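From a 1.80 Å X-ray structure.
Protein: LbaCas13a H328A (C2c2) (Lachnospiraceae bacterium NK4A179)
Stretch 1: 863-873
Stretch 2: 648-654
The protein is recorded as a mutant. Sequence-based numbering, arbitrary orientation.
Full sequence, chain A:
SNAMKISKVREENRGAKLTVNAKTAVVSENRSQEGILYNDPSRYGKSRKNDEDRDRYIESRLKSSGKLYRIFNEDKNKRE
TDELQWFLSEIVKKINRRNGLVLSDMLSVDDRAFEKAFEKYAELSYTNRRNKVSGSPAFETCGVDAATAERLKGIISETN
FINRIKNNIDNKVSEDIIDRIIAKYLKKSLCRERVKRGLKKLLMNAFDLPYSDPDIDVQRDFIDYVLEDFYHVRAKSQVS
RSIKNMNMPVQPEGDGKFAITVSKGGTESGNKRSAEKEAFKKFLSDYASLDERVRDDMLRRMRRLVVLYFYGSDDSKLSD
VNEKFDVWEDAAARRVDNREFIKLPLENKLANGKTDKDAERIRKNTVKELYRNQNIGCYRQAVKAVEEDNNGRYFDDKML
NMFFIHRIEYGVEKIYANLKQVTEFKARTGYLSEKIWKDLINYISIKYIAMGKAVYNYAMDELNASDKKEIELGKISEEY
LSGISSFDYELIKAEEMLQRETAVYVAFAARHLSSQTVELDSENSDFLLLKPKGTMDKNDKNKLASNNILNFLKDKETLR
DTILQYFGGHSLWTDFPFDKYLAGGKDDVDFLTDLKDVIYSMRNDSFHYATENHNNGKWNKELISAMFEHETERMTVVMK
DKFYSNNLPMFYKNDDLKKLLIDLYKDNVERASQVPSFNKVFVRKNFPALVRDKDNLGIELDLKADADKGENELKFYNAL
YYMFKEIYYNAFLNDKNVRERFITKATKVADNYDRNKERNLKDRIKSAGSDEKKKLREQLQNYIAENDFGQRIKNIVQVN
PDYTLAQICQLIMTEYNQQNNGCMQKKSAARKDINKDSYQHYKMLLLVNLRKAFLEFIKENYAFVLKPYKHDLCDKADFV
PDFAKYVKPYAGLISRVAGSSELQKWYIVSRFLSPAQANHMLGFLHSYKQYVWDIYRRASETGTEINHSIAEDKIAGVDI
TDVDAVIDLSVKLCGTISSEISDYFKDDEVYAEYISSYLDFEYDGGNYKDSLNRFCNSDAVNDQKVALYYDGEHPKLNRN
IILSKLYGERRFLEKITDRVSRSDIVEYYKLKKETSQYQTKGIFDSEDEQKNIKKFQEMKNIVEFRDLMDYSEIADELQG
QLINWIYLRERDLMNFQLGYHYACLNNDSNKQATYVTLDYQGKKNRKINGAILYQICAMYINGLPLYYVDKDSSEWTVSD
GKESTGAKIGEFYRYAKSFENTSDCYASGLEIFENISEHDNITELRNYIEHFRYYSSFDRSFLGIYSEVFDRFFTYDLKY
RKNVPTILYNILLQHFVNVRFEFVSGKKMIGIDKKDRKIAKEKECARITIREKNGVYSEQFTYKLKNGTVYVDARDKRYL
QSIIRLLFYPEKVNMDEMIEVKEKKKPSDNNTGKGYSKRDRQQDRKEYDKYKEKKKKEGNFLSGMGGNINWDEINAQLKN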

# COMPACT_ATOMS: atom_id res chain seq x y z
N ALA A 863 -32.42 -24.29 11.49
CA ALA A 863 -33.82 -23.99 11.18
C ALA A 863 -34.50 -23.24 12.31
O ALA A 863 -35.45 -22.48 12.07
CB ALA A 863 -34.57 -25.28 10.86
N PHE A 864 -34.04 -23.43 13.56
CA PHE A 864 -34.67 -22.71 14.66
C PHE A 864 -34.58 -21.20 14.46
O PHE A 864 -35.42 -20.47 15.00
CB PHE A 864 -34.06 -23.12 16.00
CG PHE A 864 -32.68 -22.57 16.28
CD1 PHE A 864 -32.52 -21.28 16.78
CD2 PHE A 864 -31.56 -23.36 16.09
CE1 PHE A 864 -31.24 -20.78 17.05
CE2 PHE A 864 -30.29 -22.87 16.36
CZ PHE A 864 -30.14 -21.58 16.84
N VAL A 865 -33.61 -20.74 13.67
CA VAL A 865 -33.48 -19.32 13.37
C VAL A 865 -34.74 -18.77 12.72
O VAL A 865 -35.12 -17.62 12.96
CB VAL A 865 -32.23 -19.10 12.49
CG1 VAL A 865 -32.23 -17.72 11.87
CG2 VAL A 865 -30.96 -19.35 13.29
N LEU A 866 -35.43 -19.59 11.91
CA LEU A 866 -36.61 -19.10 11.20
C LEU A 866 -37.79 -18.83 12.12
O LEU A 866 -38.75 -18.20 11.68
CB LEU A 866 -37.04 -20.10 10.12
CG LEU A 866 -35.96 -20.61 9.17
CD1 LEU A 866 -36.54 -21.65 8.23
CD2 LEU A 866 -35.33 -19.48 8.38
N LYS A 867 -37.75 -19.26 13.38
CA LYS A 867 -38.89 -19.14 14.29
C LYS A 867 -38.52 -18.36 15.55
O LYS A 867 -38.54 -18.91 16.66
CB LYS A 867 -39.43 -20.52 14.64
CG LYS A 867 -39.99 -21.26 13.44
CD LYS A 867 -41.33 -20.66 13.00
CE LYS A 867 -41.57 -20.85 11.51
NZ LYS A 867 -41.05 -19.70 10.72
N PRO A 868 -38.20 -17.07 15.42
CA PRO A 868 -37.92 -16.27 16.61
C PRO A 868 -39.18 -16.02 17.40
O PRO A 868 -40.29 -15.95 16.85
CB PRO A 868 -37.36 -14.97 16.04
CG PRO A 868 -38.04 -14.85 14.71
CD PRO A 868 -38.17 -16.25 14.20
N TYR A 869 -39.02 -15.86 18.71
CA TYR A 869 -40.12 -15.49 19.58
C TYR A 869 -39.57 -14.60 20.68
O TYR A 869 -38.69 -15.01 21.44
CB TYR A 869 -40.83 -16.74 20.15
CG TYR A 869 -40.07 -17.45 21.25
CD1 TYR A 869 -38.84 -18.07 20.99
CD2 TYR A 869 -40.57 -17.50 22.54
CE1 TYR A 869 -38.14 -18.71 22.00
CE2 TYR A 869 -39.88 -18.14 23.55
CZ TYR A 869 -38.67 -18.74 23.28
OH TYR A 869 -37.98 -19.38 24.29
N LYS A 870 -40.05 -13.35 20.72
CA LYS A 870 -39.59 -12.41 21.73
C LYS A 870 -40.02 -12.88 23.11
O LYS A 870 -41.18 -13.26 23.32
CB LYS A 870 -40.14 -11.02 21.44
CG LYS A 870 -39.39 -9.89 22.14
CD LYS A 870 -40.11 -9.47 23.41
CE LYS A 870 -39.20 -8.69 24.34
NZ LYS A 870 -39.96 -8.17 25.52
N HIS A 871 -39.08 -12.86 24.06
CA HIS A 871 -39.39 -13.15 25.45
C HIS A 871 -38.39 -12.40 26.32
O HIS A 871 -37.52 -11.67 25.83
CB HIS A 871 -39.41 -14.65 25.73
CG HIS A 871 -38.12 -15.36 25.42
ND1 HIS A 871 -37.62 -15.48 24.14
CD2 HIS A 871 -37.25 -16.01 26.23
CE1 HIS A 871 -36.49 -16.17 24.18
NE2 HIS A 871 -36.24 -16.49 25.44
N ASP A 872 -38.52 -12.58 27.63
CA ASP A 872 -37.70 -11.83 28.57
C ASP A 872 -36.28 -12.36 28.59
O ASP A 872 -36.04 -13.57 28.50
CB ASP A 872 -38.30 -11.89 29.97
CG ASP A 872 -39.64 -11.19 30.07
OD1 ASP A 872 -39.75 -10.03 29.61
OD2 ASP A 872 -40.59 -11.80 30.61
N LEU A 873 -35.32 -11.44 28.71
CA LEU A 873 -33.93 -11.83 28.90
C LEU A 873 -33.76 -12.50 30.26
O LEU A 873 -34.23 -11.98 31.28
CB LEU A 873 -33.02 -10.62 28.80
CG LEU A 873 -32.35 -10.34 27.46
CD1 LEU A 873 -31.37 -9.18 27.59
CD2 LEU A 873 -31.66 -11.58 26.94
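Stretch 2, residues 648-654: LPMFYKN

Residues 863-866 have helical backbone angles, after which stretch 1 runs out as an extended loop through Leu 873. Stretch 2 forms no regular helix or strand. Its first residues turn, Phe 651 N donating to Leu 648 O at 3.1 Å, and the chain becomes extended at Tyr 652 and Lys 653, the latter at the N-cap of a helix. The two chains run in opposite senses: Pro 868 and Tyr 869 meet Phe 651, whereas His 871 and Leu 873 meet Met 650 and Pro 649. The CA atoms of Lys 870 and Phe 651 lie 4.5 Å apart, close enough for direct backbone pairing. Tyr 869 N donates to Phe 651 O and His 871 N to Met 650 O, both at 2.9 Å. Between these bonds, Lys 870 CA approaches Met 650 O at 3.2 Å and Phe 651 CA approaches Tyr 869 O at 3.3 Å, both as CA-H...O contacts.

Tyr 652 has the largest covered area of either stretch. Although its CA-to-CB bond points away, its ring reaches back to stretch 1, and its OH donates to Val 865 O at 2.7 Å. The edge of Phe 864 meets the face of this ring in an offset arrangement, with centroids 5.7 Å apart and planes at 77°; Pro 868 CB packs 3.7 Å from Tyr 652 CZ. At the other end, Leu 873 CD2 lies 3.6 Å from Pro 649 CG, and Leu 873 CG lies 3.8 Å from Met 650 CE.

The His 871 ring is oriented by a bond from ND1 to Tyr 869 O (2.9 Å). Its NE2 is 2.8 Å from a water that donates to Tyr 652 O, also at 2.8 Å. A second water bridges Pro 649 O and Asp 872 O, 3.0 Å from each.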

# COMPACT_ATOMS: atom_id res chain seq x y z
N LEU A 648 -29.56 -12.21 21.60
CA LEU A 648 -30.04 -13.45 20.99
C LEU A 648 -30.96 -14.24 21.92
O LEU A 648 -31.94 -14.82 21.41
CB LEU A 648 -28.85 -14.32 20.55
CG LEU A 648 -28.28 -14.04 19.15
CD1 LEU A 648 -29.36 -14.11 18.09
CD2 LEU A 648 -27.54 -12.72 19.10
N PRO A 649 -30.73 -14.32 23.23
CA PRO A 649 -31.70 -15.03 24.08
C PRO A 649 -33.00 -14.27 24.30
O PRO A 649 -33.88 -14.78 25.00
CB PRO A 649 -30.95 -15.22 25.40
CG PRO A 649 -29.85 -14.25 25.38
CD PRO A 649 -29.49 -14.02 23.96
N MET A 650 -33.14 -13.08 23.73
CA MET A 650 -34.42 -12.40 23.70
C MET A 650 -35.34 -12.97 22.64
O MET A 650 -36.56 -12.76 22.70
CB MET A 650 -34.21 -10.90 23.46
CG MET A 650 -35.46 -10.04 23.50
SD MET A 650 -35.03 -8.29 23.41
CE MET A 650 -33.93 -8.16 24.82
N PHE A 651 -34.79 -13.71 21.67
CA PHE A 651 -35.58 -14.17 20.53
C PHE A 651 -35.46 -15.66 20.26
O PHE A 651 -36.25 -16.19 19.47
CB PHE A 651 -35.18 -13.39 19.27
CG PHE A 651 -35.34 -11.90 19.43
CD1 PHE A 651 -36.58 -11.31 19.24
CD2 PHE A 651 -34.28 -11.10 19.81
CE1 PHE A 651 -36.75 -9.94 19.41
CE2 PHE A 651 -34.44 -9.73 19.97
CZ PHE A 651 -35.68 -9.15 19.77
N TYR A 652 -34.54 -16.37 20.91
CA TYR A 652 -34.38 -17.80 20.68
C TYR A 652 -34.17 -18.51 22.02
O TYR A 652 -33.80 -17.90 23.02
CB TYR A 652 -33.22 -18.08 19.71
CG TYR A 652 -33.44 -17.46 18.35
CD1 TYR A 652 -34.27 -18.06 17.42
CD2 TYR A 652 -32.84 -16.25 18.01
CE1 TYR A 652 -34.49 -17.49 16.17
CE2 TYR A 652 -33.05 -15.67 16.77
CZ TYR A 652 -33.87 -16.30 15.85
OH TYR A 652 -34.07 -15.72 14.62
N LYS A 653 -34.44 -19.81 22.01
CA LYS A 653 -34.30 -20.61 23.22
C LYS A 653 -32.83 -20.80 23.56
O LYS A 653 -32.00 -21.07 22.69
CB LYS A 653 -34.98 -21.97 23.02
CG LYS A 653 -36.46 -21.85 22.68
CD LYS A 653 -37.19 -23.18 22.85
CE LYS A 653 -36.92 -24.13 21.69
NZ LYS A 653 -37.65 -25.42 21.85
N ASN A 654 -32.52 -20.70 24.86
CA ASN A 654 -31.14 -20.89 25.32
C ASN A 654 -30.55 -22.19 24.79
O ASN A 654 -29.40 -22.23 24.36
CB ASN A 654 -31.09 -20.85 26.85
CG ASN A 654 -31.29 -19.45 27.42
OD1 ASN A 654 -31.63 -18.51 26.70
ND2 ASN A 654 -31.09 -19.31 28.73
O HOH W 1 -33.95 -15.58 27.89
O HOH W 2 -33.95 -17.96 25.86